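Local coordinates for 2-c-methyl-d-erythritol 2,4-cyclodiphosphate synthase (Plasmodium falciparum, PDB 4C81) that catalyses the cyclisation of 4-diphosphocytidyl-2-C-methyl-D-erythritol 2-phosphate to 2-C-methyl-D-erythritol 2,4-cyclodiphosphate with release of CMP, a step of non-mevalonate isoprenoid synthesis, at the interface of chains A and B. Sequence-based numbering; all coordinates share one arbitrary frame. Chains: chain A/B, 2-c-methyl-d-erythritol 2,4-cyclodiphosphate synthase.

The interface of chains A and B. Residues chain A 118, 178; chain B 5, 8-10, 76.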
ATOM      1  N   ASN A 118     -10.248  10.142   6.622  1.00 17.01           N
ATOM      2  CA  ASN A 118      -9.356   9.559   7.618  1.00 14.55           C
ATOM      3  C   ASN A 118      -8.006   9.224   7.002  1.00 15.93           C
ATOM      4  O   ASN A 118      -7.857   9.219   5.781  1.00 16.80           O
ATOM      5  CB  ASN A 118      -9.972   8.310   8.248  1.00 15.63           C
ATOM      6  CG  ASN A 118      -9.941   7.118   7.321  1.00 17.38           C
ATOM      7  OD1 ASN A 118     -10.444   7.180   6.202  1.00 17.29           O
ATOM      8  ND2 ASN A 118      -9.332   6.030   7.775  1.00 18.49           N
ATOM      9  N   LEU A 178      -7.979   9.361   2.605  1.00 16.39           N
ATOM     10  CA  LEU A 178      -9.093   9.753   1.753  1.00 13.13           C
ATOM     11  C   LEU A 178      -9.317  11.242   1.941  1.00 16.35           C
ATOM     12  O   LEU A 178      -9.313  11.736   3.071  1.00 17.07           O
ATOM     13  CB  LEU A 178     -10.370   9.012   2.135  1.00 19.48           C
ATOM     14  CG  LEU A 178     -10.439   7.534   1.777  1.00 19.27           C
ATOM     15  CD1 LEU A 178     -11.709   6.938   2.368  1.00 23.03           C
ATOM     16  CD2 LEU A 178     -10.381   7.297   0.269  1.00 19.77           C
TER
ATOM     17  N   TYR B   5     -15.649  11.401  13.316  1.00 39.80           N
ATOM     18  CA  TYR B   5     -15.827  11.249  11.872  1.00 25.88           C
ATOM     19  C   TYR B   5     -16.631   9.990  11.562  1.00 24.59           C
ATOM     20  O   TYR B   5     -16.262   8.890  11.980  1.00 32.91           O
ATOM     21  CB  TYR B   5     -14.465  11.209  11.170  1.00 25.49           C
ATOM     22  CG  TYR B   5     -14.531  10.971   9.673  1.00 26.44           C
ATOM     23  CD1 TYR B   5     -15.016  11.951   8.811  1.00 25.56           C
ATOM     24  CD2 TYR B   5     -14.106   9.760   9.122  1.00 25.26           C
ATOM     25  CE1 TYR B   5     -15.081  11.730   7.433  1.00 33.88           C
ATOM     26  CE2 TYR B   5     -14.166   9.531   7.754  1.00 28.44           C
ATOM     27  CZ  TYR B   5     -14.650  10.516   6.909  1.00 16.88           C
ATOM     28  OH  TYR B   5     -14.718  10.304   5.550  1.00 24.27           O
ATOM     29  N   ILE B   8     -16.909   7.916   4.963  1.00 24.55           N
ATOM     30  CA  ILE B   8     -16.197   6.788   4.369  0.50 17.43           C
ATOM     31  C   ILE B   8     -14.777   6.705   4.941  1.00 19.92           C
ATOM     32  O   ILE B   8     -14.114   7.727   5.128  1.00 18.17           O
ATOM     33  CB  ILE B   8     -16.176   6.880   2.819  0.50 14.93           C
ATOM     34  CG1 ILE B   8     -15.615   5.593   2.206  0.50 18.88           C
ATOM     35  CG2 ILE B   8     -15.381   8.095   2.351  0.50 27.84           C
ATOM     36  CD1 ILE B   8     -15.768   5.526   0.701  0.50 23.80           C
ATOM     37  N   ARG B   9     -14.333   5.483   5.228  1.00 18.12           N
ATOM     38  CA  ARG B   9     -13.025   5.242   5.846  1.00 14.80           C
ATOM     39  C   ARG B   9     -12.191   4.266   5.027  1.00 14.74           C
ATOM     40  O   ARG B   9     -12.700   3.255   4.541  1.00 16.71           O
ATOM     41  CB  ARG B   9     -13.196   4.700   7.266  1.00 21.20           C
ATOM     42  CG  ARG B   9     -13.543   5.774   8.291  1.00 22.60           C
ATOM     43  CD  ARG B   9     -13.984   5.179   9.614  1.00 24.88           C
ATOM     44  NE  ARG B   9     -14.210   6.216  10.624  1.00 26.67           N
ATOM     45  CZ  ARG B   9     -13.268   6.764  11.393  1.00 26.41           C
ATOM     46  NH1 ARG B   9     -11.991   6.391  11.303  1.00 22.83           N
ATOM     47  NH2 ARG B   9     -13.606   7.702  12.273  1.00 28.83           N
ATOM     48  N   ILE B  10     -10.909   4.598   4.886  1.00 15.59           N
ATOM     49  CA  ILE B  10      -9.917   3.746   4.233  1.00 15.04           C
ATOM     50  C   ILE B  10      -9.054   3.062   5.288  1.00 16.28           C
ATOM     51  O   ILE B  10      -8.693   3.660   6.306  1.00 14.81           O
ATOM     52  CB  ILE B  10      -9.005   4.568   3.269  1.00 14.37           C
ATOM     53  CG1 ILE B  10      -8.069   3.654   2.468  1.00 16.06           C
ATOM     54  CG2 ILE B  10      -8.188   5.597   4.035  1.00 16.12           C
ATOM     55  CD1 ILE B  10      -7.343   4.371   1.351  1.00 17.89           C
ATOM     56  N   ALA B  76      -8.764   1.350   9.639  1.00 15.73           N
ATOM     57  CA  ALA B  76      -9.813   2.184   9.058  1.00 22.31           C
ATOM     58  C   ALA B  76     -10.632   2.918  10.122  1.00 15.47           C
ATOM     59  O   ALA B  76     -10.998   4.078   9.928  1.00 20.14           O
ATOM     60  CB  ALA B  76     -10.732   1.340   8.189  1.00 15.38           C
TER
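A:Asn118 ND2, the side-chain amide nitrogen, donates to the backbone carbonyl B:Ile10 O at 2.9 Å, and the same amide accepts through OD1 from B:Ile10 N, also at 2.9 Å. Both bonds are nearly straight, 165° and 166° at the hydrogen, and each donor lies in the acceptor's carbonyl plane on a lone pair. The carboxamide thus reads the N-H and C=O of one residue in strand 9-21, and this two-point grip fixes its rotation. A chi1 of 75° sets A:Asn118 CG between its own backbone N and carbonyl carbon, turning the amide away from strand 114-124 towards chain B. Beside it, A:Leu178 of strand 170-181 lays its branch obliquely across B:Ile10, with CG 3.6 Å from B:Ile10 CB, while its CD1 reaches B:Ile8 CG2 at 3.9 Å. Within chain B, the B:Arg9 chain runs extended from CG to NE, and its guanidinium bonds edge-on through NH1 to B:Ala76 O, in the last turn of helix 64-77, at 2.9 Å, and through NH2 to B:Tyr5 O, also at 2.9 Å. B:Tyr5 CD2 stands 3.6 Å above the guanidinium plane, offset towards its rim, so the ring presents its edge to that face. IspF enzymes are homotrimers, consistent with the three-copy assembly, and this patch belongs to one subunit boundary. The phenol B:Tyr5 OH closes the loop before the strand, 2.7 Å from B:Ile8 O.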